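Local coordinates for 6-phospho-alpha-glucosidase (Merdibacter massiliensis, PDB 6VC6), which probably hydrolyses 6-phospho-alpha-glucosides as a family 4 glycosidase, with NAD and a manganese ion bound, at residues Ala153-Arg158 with Leu393-Tyr398; Val342-Ala347 with Ala355-Val360; Leu384-Ser389 with Phe410-Leu415; Asp192-Gly197 with Phe204-Asp209. All coordinates share one frame; numbering follows the deposited sequence.

Contact 1: Ala153-Arg158 with Leu393-Tyr398; sequences AEALRR and LLVDAY
The guanidinium of Arg158 meets the helix 393-398 in two ways: CG2 of Val395 lies against one of its faces, offset toward the rim, and the carboxylate of Asp396 sits at its edge. Glu154 OE2 occupies another part of that edge, in the guanidinium plane, which puts the flat cation between two acids. Asp396 OD1 forms a salt bridge with Arg158, and Arg158 NH2 adds a weak bond of 2.8 Å to the same Asp396 OD1; the carboxylate plane is turned 66° from the guanidinium. On its own helix Arg158 grips Glu154 side-on, with NE at 3.0 Å from Glu154 OE2 and NH2 aimed at that same oxygen. Arg157 takes Glu154 side-on as well, but one nitrogen to each oxygen, its NH2 lying 2.9 Å from Glu154 OE2. The bend of Glu154 at chi2 (68°) brings its carboxylate back toward both arginines, and its CG rests 3.6 Å from Val395 CG2. Branched Val395 suits this place, since one methyl lies on the cation while CG1 reaches Ala155 CB at 4.3 Å; the small Ala155 lets the backbones come within 6.0 Å, CA to CA, at Val395. Shared charges of this kind probably keep the acids ionised, with Lys392 on Glu154 OE1 and Lys405 on Asp396 OD2 completing the network. The two helix segments cross at -52° with axes 9.8 Å apart. Helix 113-136 packs against Ala155 and Tyr398, helix 403-412 against Leu393, and strand 356-364 against Ala153, Glu154 and Arg157.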
loop_
_atom_site.group_PDB
_atom_site.type_symbol
_atom_site.label_atom_id
_atom_site.label_comp_id
_atom_site.label_asym_id
_atom_site.label_seq_id
_atom_site.Cartn_x
_atom_site.Cartn_y
_atom_site.Cartn_z
ATOM N N ALA A 153 -4.290 -7.995 4.250
ATOM C CA ALA A 153 -5.730 -7.946 4.492
ATOM C C ALA A 153 -6.323 -9.345 4.597
ATOM O O ALA A 153 -7.223 -9.587 5.411
ATOM C CB ALA A 153 -6.422 -7.151 3.386
ATOM N N GLU A 154 -5.832 -10.280 3.780
ATOM C CA GLU A 154 -6.338 -11.647 3.839
ATOM C C GLU A 154 -5.960 -12.321 5.152
ATOM O O GLU A 154 -6.780 -13.025 5.754
ATOM C CB GLU A 154 -5.815 -12.449 2.646
ATOM C CG GLU A 154 -5.994 -13.955 2.768
ATOM C CD GLU A 154 -7.449 -14.389 2.716
ATOM O OE1 GLU A 154 -8.303 -13.587 2.285
ATOM O OE2 GLU A 154 -7.736 -15.541 3.105
ATOM N N ALA A 155 -4.727 -12.110 5.618
ATOM C CA ALA A 155 -4.308 -12.701 6.886
ATOM C C ALA A 155 -5.041 -12.066 8.062
ATOM O O ALA A 155 -5.401 -12.758 9.022
ATOM C CB ALA A 155 -2.796 -12.563 7.058
ATOM N N LEU A 156 -5.272 -10.752 8.007
ATOM C CA LEU A 156 -5.988 -10.084 9.089
ATOM C C LEU A 156 -7.468 -10.447 9.091
ATOM O O LEU A 156 -8.114 -10.398 10.144
ATOM C CB LEU A 156 -5.810 -8.569 8.981
ATOM C CG LEU A 156 -4.389 -8.049 9.206
ATOM C CD1 LEU A 156 -4.364 -6.529 9.240
ATOM C CD2 LEU A 156 -3.793 -8.629 10.482
ATOM N N ARG A 157 -8.018 -10.809 7.930
ATOM C CA ARG A 157 -9.400 -11.276 7.879
ATOM C C ARG A 157 -9.576 -12.553 8.690
ATOM O O ARG A 157 -10.592 -12.732 9.372
ATOM C CB ARG A 157 -9.822 -11.498 6.426
ATOM C CG ARG A 157 -11.210 -12.098 6.262
ATOM C CD ARG A 157 -11.462 -12.537 4.827
ATOM N NE ARG A 157 -10.704 -13.734 4.470
ATOM C CZ ARG A 157 -11.075 -14.973 4.781
ATOM N NH1 ARG A 157 -12.194 -15.182 5.462
ATOM N NH2 ARG A 157 -10.327 -16.004 4.414
ATOM N N ARG A 158 -8.590 -13.450 8.636
ATOM C CA ARG A 158 -8.678 -14.702 9.378
ATOM C C ARG A 158 -8.350 -14.509 10.853
ATOM O O ARG A 158 -9.009 -15.096 11.719
ATOM C CB ARG A 158 -7.741 -15.744 8.765
ATOM C CG ARG A 158 -7.975 -16.019 7.289
ATOM C CD ARG A 158 -7.267 -17.296 6.868
ATOM N NE ARG A 158 -7.165 -17.426 5.418
ATOM C CZ ARG A 158 -6.574 -18.446 4.804
ATOM N NH1 ARG A 158 -6.029 -19.424 5.516
ATOM N NH2 ARG A 158 -6.523 -18.487 3.478
ATOM N N LEU A 393 -3.603 -19.133 -0.774
ATOM C CA LEU A 393 -2.739 -20.279 -0.517
ATOM C C LEU A 393 -1.493 -19.876 0.260
ATOM O O LEU A 393 -0.950 -20.684 1.021
ATOM C CB LEU A 393 -2.349 -20.952 -1.834
ATOM C CG LEU A 393 -3.443 -21.752 -2.547
ATOM C CD1 LEU A 393 -3.078 -21.972 -4.006
ATOM C CD2 LEU A 393 -3.690 -23.077 -1.843
ATOM N N LEU A 394 -1.030 -18.635 0.088
ATOM C CA LEU A 394 0.169 -18.190 0.791
ATOM C C LEU A 394 -0.087 -18.058 2.289
ATOM O O LEU A 394 0.678 -18.583 3.107
ATOM C CB LEU A 394 0.659 -16.864 0.212
ATOM C CG LEU A 394 1.962 -16.349 0.824
ATOM C CD1 LEU A 394 3.136 -17.226 0.408
ATOM C CD2 LEU A 394 2.206 -14.899 0.440
ATOM N N VAL A 395 -1.157 -17.356 2.670
ATOM C CA VAL A 395 -1.483 -17.246 4.085
ATOM C C VAL A 395 -1.991 -18.572 4.636
ATOM O O VAL A 395 -2.016 -18.761 5.858
ATOM C CB VAL A 395 -2.501 -16.116 4.329
ATOM C CG1 VAL A 395 -2.106 -14.871 3.547
ATOM C CG2 VAL A 395 -3.892 -16.566 3.954
ATOM N N ASP A 396 -2.405 -19.497 3.764
ATOM C CA ASP A 396 -2.623 -20.872 4.198
ATOM C C ASP A 396 -1.330 -21.481 4.722
ATOM O O ASP A 396 -1.324 -22.156 5.759
ATOM C CB ASP A 396 -3.172 -21.712 3.045
ATOM C CG ASP A 396 -4.685 -21.709 2.984
ATOM O OD1 ASP A 396 -5.316 -21.033 3.823
ATOM O OD2 ASP A 396 -5.242 -22.385 2.095
ATOM N N ALA A 397 -0.220 -21.249 4.015
ATOM C CA ALA A 397 1.074 -21.748 4.467
ATOM C C ALA A 397 1.496 -21.099 5.777
ATOM O O ALA A 397 2.171 -21.736 6.594
ATOM C CB ALA A 397 2.133 -21.508 3.392
ATOM N N TYR A 398 1.116 -19.838 5.992
ATOM C CA TYR A 398 1.440 -19.174 7.251
ATOM C C TYR A 398 0.709 -19.826 8.418
ATOM O O TYR A 398 1.302 -20.080 9.473
ATOM C CB TYR A 398 1.092 -17.687 7.165
ATOM C CG TYR A 398 0.984 -17.015 8.516
ATOM C CD1 TYR A 398 2.121 -16.644 9.220
ATOM C CD2 TYR A 398 -0.256 -16.758 9.090
ATOM C CE1 TYR A 398 2.029 -16.033 10.456
ATOM C CE2 TYR A 398 -0.358 -16.149 10.325
ATOM C CZ TYR A 398 0.788 -15.788 11.003
ATOM O OH TYR A 398 0.693 -15.179 12.234
#

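Contact 2: Val342-Ala347 with Ala355-Val360; sequences VKNEGA and AMVELV
Val342 N donates to Val357 O at 2.7 Å, and Val357 N returns a bond to Val342 O at 2.8 Å, the reciprocal pair of an antiparallel hydrogen-bonded site. Next along, Lys343 and Met356 form a non-hydrogen-bonded pair, and Asn344 N closes the ladder on Ala355 O at 2.8 Å. There the chain leaves the sheet in a type I' turn from Asn344 to Ala347, in which Gly346 adopts backbone angles that favour glycine. The side chain of Met356, a selenomethionine, is bent at chi2 and chi3 (-55° and -71°), which folds it back over the neighbouring strand: SE comes 3.9 Å from Lys343 CB and CE lies against Lys343 N. Val342 and Val357 share the other face, and Val357 CG2 also packs against Asn344 CB at 4.0 Å, where the chain turns away. Ala347 CB presses on Leu359 CD1 at 3.5 Å, tighter than usual, and a small residue suits that spot. The amide of Asn344 spans the loop, OD1 accepting from Ile348 N and ND2 donating to Gln352 O. Backbone bonds thus set the register, while apolar methyls fill one face and the bent selenomethionine chain of Met356 covers the other; the buried Asn344 amide, having partners at both ends, is likely to hold the connecting loop in shape.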
loop_
_atom_site.group_PDB
_atom_site.type_symbol
_atom_site.label_atom_id
_atom_site.label_comp_id
_atom_site.label_asym_id
_atom_site.label_seq_id
_atom_site.Cartn_x
_atom_site.Cartn_y
_atom_site.Cartn_z
ATOM N N VAL A 342 -11.741 -4.128 1.023
ATOM C CA VAL A 342 -12.854 -4.613 1.830
ATOM C C VAL A 342 -13.138 -6.071 1.492
ATOM O O VAL A 342 -12.761 -6.576 0.432
ATOM C CB VAL A 342 -14.137 -3.776 1.622
ATOM C CG1 VAL A 342 -13.973 -2.387 2.208
ATOM C CG2 VAL A 342 -14.484 -3.699 0.143
ATOM N N LYS A 343 -13.823 -6.742 2.414
ATOM C CA LYS A 343 -14.314 -8.087 2.152
ATOM C C LYS A 343 -15.418 -8.042 1.103
ATOM O O LYS A 343 -16.310 -7.191 1.152
ATOM C CB LYS A 343 -14.829 -8.726 3.443
ATOM C CG LYS A 343 -15.266 -10.174 3.296
ATOM C CD LYS A 343 -15.354 -10.865 4.650
ATOM C CE LYS A 343 -16.761 -10.790 5.219
ATOM N NZ LYS A 343 -16.758 -10.470 6.675
ATOM N N ASN A 344 -15.352 -8.967 0.146
ATOM C CA ASN A 344 -16.239 -8.944 -1.012
ATOM C C ASN A 344 -17.691 -9.203 -0.622
ATOM O O ASN A 344 -18.499 -8.270 -0.576
ATOM C CB ASN A 344 -15.775 -9.969 -2.048
ATOM C CG ASN A 344 -16.616 -9.949 -3.307
ATOM O OD1 ASN A 344 -17.108 -8.899 -3.721
ATOM N ND2 ASN A 344 -16.781 -11.111 -3.928
ATOM N N GLU A 345 -18.019 -10.466 -0.352
ATOM C CA GLU A 345 -19.360 -10.899 0.045
ATOM C C GLU A 345 -20.438 -10.311 -0.870
ATOM O O GLU A 345 -21.381 -9.651 -0.430
ATOM C CB GLU A 345 -19.641 -10.555 1.510
ATOM C CG GLU A 345 -20.587 -11.539 2.193
ATOM C CD GLU A 345 -20.839 -11.206 3.651
ATOM O OE1 GLU A 345 -19.881 -10.811 4.347
ATOM O OE2 GLU A 345 -21.996 -11.345 4.101
ATOM N N GLY A 346 -20.278 -10.564 -2.168
ATOM C CA GLY A 346 -21.266 -10.206 -3.160
ATOM C C GLY A 346 -20.987 -8.920 -3.911
ATOM O O GLY A 346 -21.594 -8.696 -4.966
ATOM N N ALA A 347 -20.093 -8.070 -3.398
ATOM C CA ALA A 347 -19.794 -6.813 -4.079
ATOM C C ALA A 347 -19.242 -7.063 -5.477
ATOM O O ALA A 347 -19.590 -6.354 -6.428
ATOM C CB ALA A 347 -18.819 -5.987 -3.244
ATOM N N ALA A 355 -13.160 -13.062 -0.320
ATOM C CA ALA A 355 -12.041 -12.422 -0.995
ATOM C C ALA A 355 -11.924 -10.970 -0.553
ATOM O O ALA A 355 -12.924 -10.252 -0.465
ATOM C CB ALA A 355 -12.207 -12.492 -2.513
HETATM N N MSE A 356 -10.699 -10.547 -0.259
HETATM C CA MSE A 356 -10.436 -9.144 0.030
HETATM C C MSE A 356 -10.211 -8.404 -1.284
HETATM O O MSE A 356 -9.229 -8.652 -1.985
HETATM C CB MSE A 356 -9.227 -8.989 0.957
HETATM C CG MSE A 356 -9.371 -9.689 2.304
HETATM SE SE MSE A 356 -10.976 -9.176 3.301
HETATM C CE MSE A 356 -10.473 -7.365 3.807
ATOM N N VAL A 357 -11.132 -7.504 -1.622
ATOM C CA VAL A 357 -11.127 -6.819 -2.906
ATOM C C VAL A 357 -11.007 -5.316 -2.672
ATOM O O VAL A 357 -11.125 -4.824 -1.551
ATOM C CB VAL A 357 -12.378 -7.145 -3.742
ATOM C CG1 VAL A 357 -12.408 -8.625 -4.093
ATOM C CG2 VAL A 357 -13.637 -6.748 -2.988
ATOM N N GLU A 358 -10.774 -4.589 -3.764
ATOM C CA GLU A 358 -10.556 -3.148 -3.743
ATOM C C GLU A 358 -11.675 -2.474 -4.526
ATOM O O GLU A 358 -11.835 -2.731 -5.725
ATOM C CB GLU A 358 -9.191 -2.801 -4.341
ATOM C CG GLU A 358 -8.680 -1.416 -4.001
ATOM C CD GLU A 358 -7.231 -1.222 -4.400
ATOM O OE1 GLU A 358 -6.912 -1.403 -5.594
ATOM O OE2 GLU A 358 -6.408 -0.895 -3.519
ATOM N N LEU A 359 -12.446 -1.619 -3.855
ATOM C CA LEU A 359 -13.629 -1.023 -4.463
ATOM C C LEU A 359 -13.839 0.386 -3.927
ATOM O O LEU A 359 -13.256 0.789 -2.918
ATOM C CB LEU A 359 -14.882 -1.864 -4.194
ATOM C CG LEU A 359 -14.894 -3.324 -4.643
ATOM C CD1 LEU A 359 -15.979 -4.070 -3.902
ATOM C CD2 LEU A 359 -15.096 -3.424 -6.145
ATOM N N VAL A 360 -14.702 1.132 -4.621
ATOM C CA VAL A 360 -15.144 2.434 -4.135
ATOM C C VAL A 360 -16.114 2.231 -2.979
ATOM O O VAL A 360 -17.032 1.402 -3.057
ATOM C CB VAL A 360 -15.795 3.239 -5.269
ATOM C CG1 VAL A 360 -16.322 4.570 -4.750
ATOM C CG2 VAL A 360 -14.808 3.456 -6.406
#

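Contact 3: Leu384-Ser389 with Phe410-Leu415; sequences LVQQVS and FTLNRL
This is a polar helix-to-helix-end contact in the C-terminal region, where the side of helix 378-400 meets the last turn of helix 403-412 and the residues that leave it. Gln386 does most of the joining. Extended beyond CG, with chi1 at 171° carrying it off the helix flank, it reaches Leu412 O with NE2 at 3.0 Å, the acceptor near the amide plane and the bond almost straight at 163°. Its OE1 receives a weak bond from Arg414 NH1 at 3.5 Å, at the guanidinium edge, the two planes standing 87° apart; Arg414 NE is held by Tyr267 O. Leu412 slides past Gln386 in the opposite direction and sets CD2 3.6 Å from Ser389 CB. Asn413 folds back in an Asx turn, its OD1 accepting from Leu415 N at 2.9 Å. Two waters complete the join: one links Gln387 OE1 to Arg414 N, the other Gln387 NE2 to Asn413 ND2, while Gln387 NE2 also donates to Glu391. A leucine in place of Gln386 would probably leave the Leu412 carbonyl without this donor and Arg414 NH1 without this acceptor. Glutamine suits the site because one amide offers both a donor and an acceptor, so peptide groups where the helix ends find partners through side chains and water.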
loop_
_atom_site.group_PDB
_atom_site.type_symbol
_atom_site.label_atom_id
_atom_site.label_comp_id
_atom_site.label_asym_id
_atom_site.label_seq_id
_atom_site.Cartn_x
_atom_site.Cartn_y
_atom_site.Cartn_z
ATOM N N LEU A 384 -8.159 -12.352 -11.829
ATOM C CA LEU A 384 -8.259 -12.049 -10.404
ATOM C C LEU A 384 -8.420 -13.313 -9.568
ATOM O O LEU A 384 -7.874 -13.402 -8.462
ATOM C CB LEU A 384 -9.419 -11.086 -10.155
ATOM C CG LEU A 384 -9.239 -9.680 -10.731
ATOM C CD1 LEU A 384 -10.316 -8.745 -10.206
ATOM C CD2 LEU A 384 -7.852 -9.139 -10.416
ATOM N N VAL A 385 -9.167 -14.299 -10.071
ATOM C CA VAL A 385 -9.335 -15.543 -9.324
ATOM C C VAL A 385 -8.008 -16.283 -9.216
ATOM O O VAL A 385 -7.709 -16.903 -8.188
ATOM C CB VAL A 385 -10.431 -16.411 -9.970
ATOM C CG1 VAL A 385 -10.434 -17.810 -9.374
ATOM C CG2 VAL A 385 -11.793 -15.758 -9.785
ATOM N N GLN A 386 -7.183 -16.219 -10.264
ATOM C CA GLN A 386 -5.852 -16.815 -10.190
ATOM C C GLN A 386 -5.006 -16.136 -9.120
ATOM O O GLN A 386 -4.299 -16.806 -8.357
ATOM C CB GLN A 386 -5.158 -16.733 -11.550
ATOM C CG GLN A 386 -3.689 -17.138 -11.518
ATOM C CD GLN A 386 -2.980 -16.895 -12.838
ATOM O OE1 GLN A 386 -3.454 -16.135 -13.681
ATOM N NE2 GLN A 386 -1.837 -17.544 -13.021
ATOM N N GLN A 387 -5.072 -14.805 -9.042
ATOM C CA GLN A 387 -4.243 -14.079 -8.088
ATOM C C GLN A 387 -4.756 -14.255 -6.664
ATOM O O GLN A 387 -3.973 -14.505 -5.739
ATOM C CB GLN A 387 -4.184 -12.599 -8.464
ATOM C CG GLN A 387 -3.416 -11.737 -7.473
ATOM C CD GLN A 387 -1.935 -12.068 -7.428
ATOM O OE1 GLN A 387 -1.383 -12.633 -8.373
ATOM N NE2 GLN A 387 -1.284 -11.714 -6.327
ATOM N N VAL A 388 -6.071 -14.128 -6.465
ATOM C CA VAL A 388 -6.622 -14.240 -5.117
ATOM C C VAL A 388 -6.468 -15.660 -4.587
ATOM O O VAL A 388 -6.390 -15.869 -3.369
ATOM C CB VAL A 388 -8.091 -13.774 -5.092
ATOM C CG1 VAL A 388 -9.013 -14.836 -5.673
ATOM C CG2 VAL A 388 -8.509 -13.412 -3.674
ATOM N N SER A 389 -6.409 -16.655 -5.475
ATOM C CA SER A 389 -6.145 -18.019 -5.030
ATOM C C SER A 389 -4.698 -18.174 -4.583
ATOM O O SER A 389 -4.419 -18.858 -3.592
ATOM C CB SER A 389 -6.472 -19.012 -6.144
ATOM O OG SER A 389 -7.820 -18.888 -6.561
ATOM N N PHE A 410 3.269 -20.319 -4.926
ATOM C CA PHE A 410 4.294 -19.859 -5.858
ATOM C C PHE A 410 4.023 -20.365 -7.271
ATOM O O PHE A 410 4.132 -19.605 -8.239
ATOM C CB PHE A 410 5.674 -20.317 -5.385
ATOM C CG PHE A 410 6.323 -19.389 -4.397
ATOM C CD1 PHE A 410 5.660 -19.004 -3.242
ATOM C CD2 PHE A 410 7.605 -18.908 -4.617
ATOM C CE1 PHE A 410 6.259 -18.154 -2.330
ATOM C CE2 PHE A 410 8.209 -18.058 -3.710
ATOM C CZ PHE A 410 7.536 -17.680 -2.565
ATOM N N THR A 411 3.661 -21.645 -7.404
ATOM C CA THR A 411 3.428 -22.221 -8.726
ATOM C C THR A 411 2.255 -21.551 -9.427
ATOM O O THR A 411 2.332 -21.234 -10.621
ATOM C CB THR A 411 3.182 -23.727 -8.604
ATOM O OG1 THR A 411 4.352 -24.366 -8.078
ATOM C CG2 THR A 411 2.846 -24.330 -9.962
ATOM N N LEU A 412 1.161 -21.319 -8.699
ATOM C CA LEU A 412 -0.042 -20.770 -9.314
ATOM C C LEU A 412 0.149 -19.326 -9.759
ATOM O O LEU A 412 -0.453 -18.903 -10.753
ATOM C CB LEU A 412 -1.214 -20.875 -8.338
ATOM C CG LEU A 412 -2.568 -20.312 -8.774
ATOM C CD1 LEU A 412 -3.008 -20.914 -10.097
ATOM C CD2 LEU A 412 -3.610 -20.559 -7.697
ATOM N N ASN A 413 0.982 -18.564 -9.050
ATOM C CA ASN A 413 1.108 -17.136 -9.310
ATOM C C ASN A 413 1.552 -16.873 -10.745
ATOM O O ASN A 413 2.365 -17.611 -11.310
ATOM C CB ASN A 413 2.095 -16.503 -8.329
ATOM C CG ASN A 413 2.092 -14.987 -8.396
ATOM O OD1 ASN A 413 2.682 -14.393 -9.298
ATOM N ND2 ASN A 413 1.422 -14.354 -7.440
ATOM N N ARG A 414 1.010 -15.802 -11.328
ATOM C CA ARG A 414 1.239 -15.512 -12.738
ATOM C C ARG A 414 2.688 -15.136 -13.022
ATOM O O ARG A 414 3.192 -15.407 -14.117
ATOM C CB ARG A 414 0.308 -14.388 -13.193
ATOM C CG ARG A 414 -0.181 -14.527 -14.618
ATOM C CD ARG A 414 -1.172 -13.430 -14.971
ATOM N NE ARG A 414 -1.223 -13.195 -16.411
ATOM C CZ ARG A 414 -1.866 -13.975 -17.273
ATOM N NH1 ARG A 414 -2.521 -15.045 -16.844
ATOM N NH2 ARG A 414 -1.854 -13.685 -18.567
ATOM N N LEU A 415 3.370 -14.516 -12.062
ATOM C CA LEU A 415 4.731 -14.042 -12.269
ATOM C C LEU A 415 5.787 -15.102 -11.978
ATOM O O LEU A 415 6.981 -14.819 -12.117
ATOM C CB LEU A 415 4.985 -12.795 -11.416
ATOM C CG LEU A 415 3.967 -11.667 -11.623
ATOM C CD1 LEU A 415 4.380 -10.407 -10.878
ATOM C CD2 LEU A 415 3.775 -11.375 -13.105
HETATM O O HOH W 1 -1.545 -14.576 -10.499
HETATM O O HOH W 2 1.761 -11.484 -7.259
#

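Contact 4: Asp192-Gly197 with Phe204-Asp209; sequences DPVYFG and FTHVYD
The strands 191-196 and 201-209 form an antiparallel beta hairpin, interrupted by a classic beta bulge in which Thr205 and His206 both face Val194. Backbone bonds set the register. Asp192 N donates to Tyr208 O at 2.7 Å and Tyr208 N answers to Asp192 O, while Val194 N reaches His206 O at 3.0 Å. At the bulge Val194 O accepts from Thr205 N at 2.9 Å, with a weak bond from Thr205 OG1. Aromatic and apolar contacts gather on the face carrying Pro193, Tyr195 and Phe204. The edge of Tyr195 points at the face of Phe204 in an edge-to-face pair, centroids 4.7 Å apart and planes at 58°, and Pro193 CB touches the Phe204 rim at CD1, 3.5 Å away. A flat ring suits this buried spot because its face takes the Tyr195 edge and its rim Pro193; helix 172-184 and Ile339 also pack on it. Trading Phe204 for an alanine would probably leave the Tyr195 edge without its aromatic face and open a gap beside Pro193. Tyr195 OH also bonds to Glu358. On the other face the chi1 of Val194 (-179°) sends CG1 toward Thr205 OG1 and leaves CG2, anti to the carbonyl carbon, 3.8 Å from Tyr208 CE1. Tyr208 OH lies over the middle of the His206 ring, 3.3 Å above its plane.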
loop_
_atom_site.group_PDB
_atom_site.type_symbol
_atom_site.label_atom_id
_atom_site.label_comp_id
_atom_site.label_asym_id
_atom_site.label_seq_id
_atom_site.Cartn_x
_atom_site.Cartn_y
_atom_site.Cartn_z
ATOM N N ASP A 192 -15.124 11.095 -10.427
ATOM C CA ASP A 192 -15.849 10.033 -9.737
ATOM C C ASP A 192 -15.587 8.705 -10.434
ATOM O O ASP A 192 -16.188 8.424 -11.483
ATOM C CB ASP A 192 -17.351 10.331 -9.703
ATOM C CG ASP A 192 -17.685 11.534 -8.844
ATOM O OD1 ASP A 192 -18.536 12.345 -9.263
ATOM O OD2 ASP A 192 -17.094 11.669 -7.752
ATOM N N PRO A 193 -14.709 7.860 -9.905
ATOM C CA PRO A 193 -14.366 6.612 -10.587
ATOM C C PRO A 193 -15.274 5.451 -10.202
ATOM O O PRO A 193 -15.898 5.428 -9.139
ATOM C CB PRO A 193 -12.931 6.352 -10.109
ATOM C CG PRO A 193 -12.918 6.907 -8.722
ATOM C CD PRO A 193 -13.861 8.093 -8.721
ATOM N N VAL A 194 -15.340 4.482 -11.111
ATOM C CA VAL A 194 -15.906 3.164 -10.846
ATOM C C VAL A 194 -14.777 2.161 -11.028
ATOM O O VAL A 194 -14.199 2.060 -12.118
ATOM C CB VAL A 194 -17.091 2.845 -11.771
ATOM C CG1 VAL A 194 -17.666 1.476 -11.439
ATOM C CG2 VAL A 194 -18.162 3.919 -11.652
ATOM N N TYR A 195 -14.458 1.428 -9.964
ATOM C CA TYR A 195 -13.227 0.654 -9.897
ATOM C C TYR A 195 -13.506 -0.712 -9.289
ATOM O O TYR A 195 -14.369 -0.857 -8.419
ATOM C CB TYR A 195 -12.169 1.412 -9.076
ATOM C CG TYR A 195 -10.845 0.704 -8.892
ATOM C CD1 TYR A 195 -10.638 -0.160 -7.822
ATOM C CD2 TYR A 195 -9.791 0.921 -9.770
ATOM C CE1 TYR A 195 -9.427 -0.799 -7.644
ATOM C CE2 TYR A 195 -8.575 0.286 -9.599
ATOM C CZ TYR A 195 -8.399 -0.573 -8.535
ATOM O OH TYR A 195 -7.191 -1.207 -8.359
ATOM N N PHE A 196 -12.765 -1.715 -9.759
ATOM C CA PHE A 196 -12.835 -3.054 -9.193
ATOM C C PHE A 196 -11.480 -3.727 -9.344
ATOM O O PHE A 196 -10.691 -3.376 -10.225
ATOM C CB PHE A 196 -13.933 -3.905 -9.855
ATOM C CG PHE A 196 -13.537 -4.503 -11.184
ATOM C CD1 PHE A 196 -12.914 -5.743 -11.252
ATOM C CD2 PHE A 196 -13.811 -3.835 -12.366
ATOM C CE1 PHE A 196 -12.554 -6.291 -12.470
ATOM C CE2 PHE A 196 -13.457 -4.381 -13.587
ATOM C CZ PHE A 196 -12.828 -5.610 -13.639
ATOM N N GLY A 197 -11.225 -4.703 -8.483
ATOM C CA GLY A 197 -10.038 -5.520 -8.561
ATOM C C GLY A 197 -9.472 -5.782 -7.185
ATOM O O GLY A 197 -10.055 -5.415 -6.166
ATOM N N PHE A 204 -10.229 0.739 -13.920
ATOM C CA PHE A 204 -11.276 1.748 -13.845
ATOM C C PHE A 204 -12.212 1.561 -15.032
ATOM O O PHE A 204 -11.795 1.720 -16.185
ATOM C CB PHE A 204 -10.687 3.160 -13.847
ATOM C CG PHE A 204 -9.939 3.512 -12.593
ATOM C CD1 PHE A 204 -10.580 4.151 -11.546
ATOM C CD2 PHE A 204 -8.591 3.215 -12.466
ATOM C CE1 PHE A 204 -9.896 4.481 -10.390
ATOM C CE2 PHE A 204 -7.900 3.544 -11.313
ATOM C CZ PHE A 204 -8.554 4.177 -10.275
ATOM N N THR A 205 -13.470 1.220 -14.753
ATOM C CA THR A 205 -14.455 1.035 -15.810
ATOM C C THR A 205 -15.135 2.332 -16.223
ATOM O O THR A 205 -15.632 2.422 -17.351
ATOM C CB THR A 205 -15.518 0.021 -15.376
ATOM O OG1 THR A 205 -16.259 0.547 -14.267
ATOM C CG2 THR A 205 -14.866 -1.292 -14.967
ATOM N N HIS A 206 -15.172 3.329 -15.341
ATOM C CA HIS A 206 -15.724 4.635 -15.665
ATOM C C HIS A 206 -14.967 5.696 -14.882
ATOM O O HIS A 206 -14.483 5.444 -13.776
ATOM C CB HIS A 206 -17.223 4.726 -15.347
ATOM C CG HIS A 206 -18.066 3.749 -16.104
ATOM N ND1 HIS A 206 -18.373 3.906 -17.439
ATOM C CD2 HIS A 206 -18.671 2.603 -15.713
ATOM C CE1 HIS A 206 -19.127 2.898 -17.837
ATOM N NE2 HIS A 206 -19.324 2.093 -16.809
ATOM N N VAL A 207 -14.861 6.885 -15.474
ATOM C CA VAL A 207 -14.271 8.053 -14.817
ATOM C C VAL A 207 -15.232 9.210 -15.076
ATOM O O VAL A 207 -15.156 9.884 -16.109
ATOM C CB VAL A 207 -12.862 8.375 -15.324
ATOM C CG1 VAL A 207 -12.280 9.553 -14.554
ATOM C CG2 VAL A 207 -11.952 7.158 -15.202
ATOM N N TYR A 208 -16.144 9.448 -14.139
ATOM C CA TYR A 208 -17.205 10.427 -14.322
ATOM C C TYR A 208 -16.785 11.798 -13.808
ATOM O O TYR A 208 -16.106 11.912 -12.783
ATOM C CB TYR A 208 -18.476 9.983 -13.597
ATOM C CG TYR A 208 -19.134 8.749 -14.170
ATOM C CD1 TYR A 208 -19.295 7.604 -13.400
ATOM C CD2 TYR A 208 -19.605 8.731 -15.477
ATOM C CE1 TYR A 208 -19.904 6.475 -13.916
ATOM C CE2 TYR A 208 -20.213 7.605 -16.003
ATOM C CZ TYR A 208 -20.359 6.481 -15.218
ATOM O OH TYR A 208 -20.964 5.359 -15.737
ATOM N N ASP A 209 -17.203 12.837 -14.527
ATOM C CA ASP A 209 -17.063 14.196 -14.028
ATOM C C ASP A 209 -18.031 14.418 -12.873
ATOM O O ASP A 209 -19.177 13.965 -12.909
ATOM C CB ASP A 209 -17.325 15.202 -15.149
ATOM C CG ASP A 209 -17.364 16.634 -14.651
ATOM O OD1 ASP A 209 -16.320 17.129 -14.178
ATOM O OD2 ASP A 209 -18.438 17.267 -14.739
#

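Overall arrangement
Contacts 1 and 2 are the more buried; contacts 3 and 4 are only partly so. Helix 378-400 serves both contact 1 and contact 3, and Leu393 meets Leu412 between them. Contact 2 lies in the mixed sheet and touches all three others: Met356 packs on helix 149-159, Ala355 on Val388, and Glu358 N probably bonds to Gly197 O of contact 4. Contacts 1 and 4 do not touch, their nearest atoms being about 10 Å apart. Chemistry follows place: charges bridge the helices of contact 1, backbone ladders join the strands of contacts 2 and 4, and amides with waters bind the helix end of contact 3.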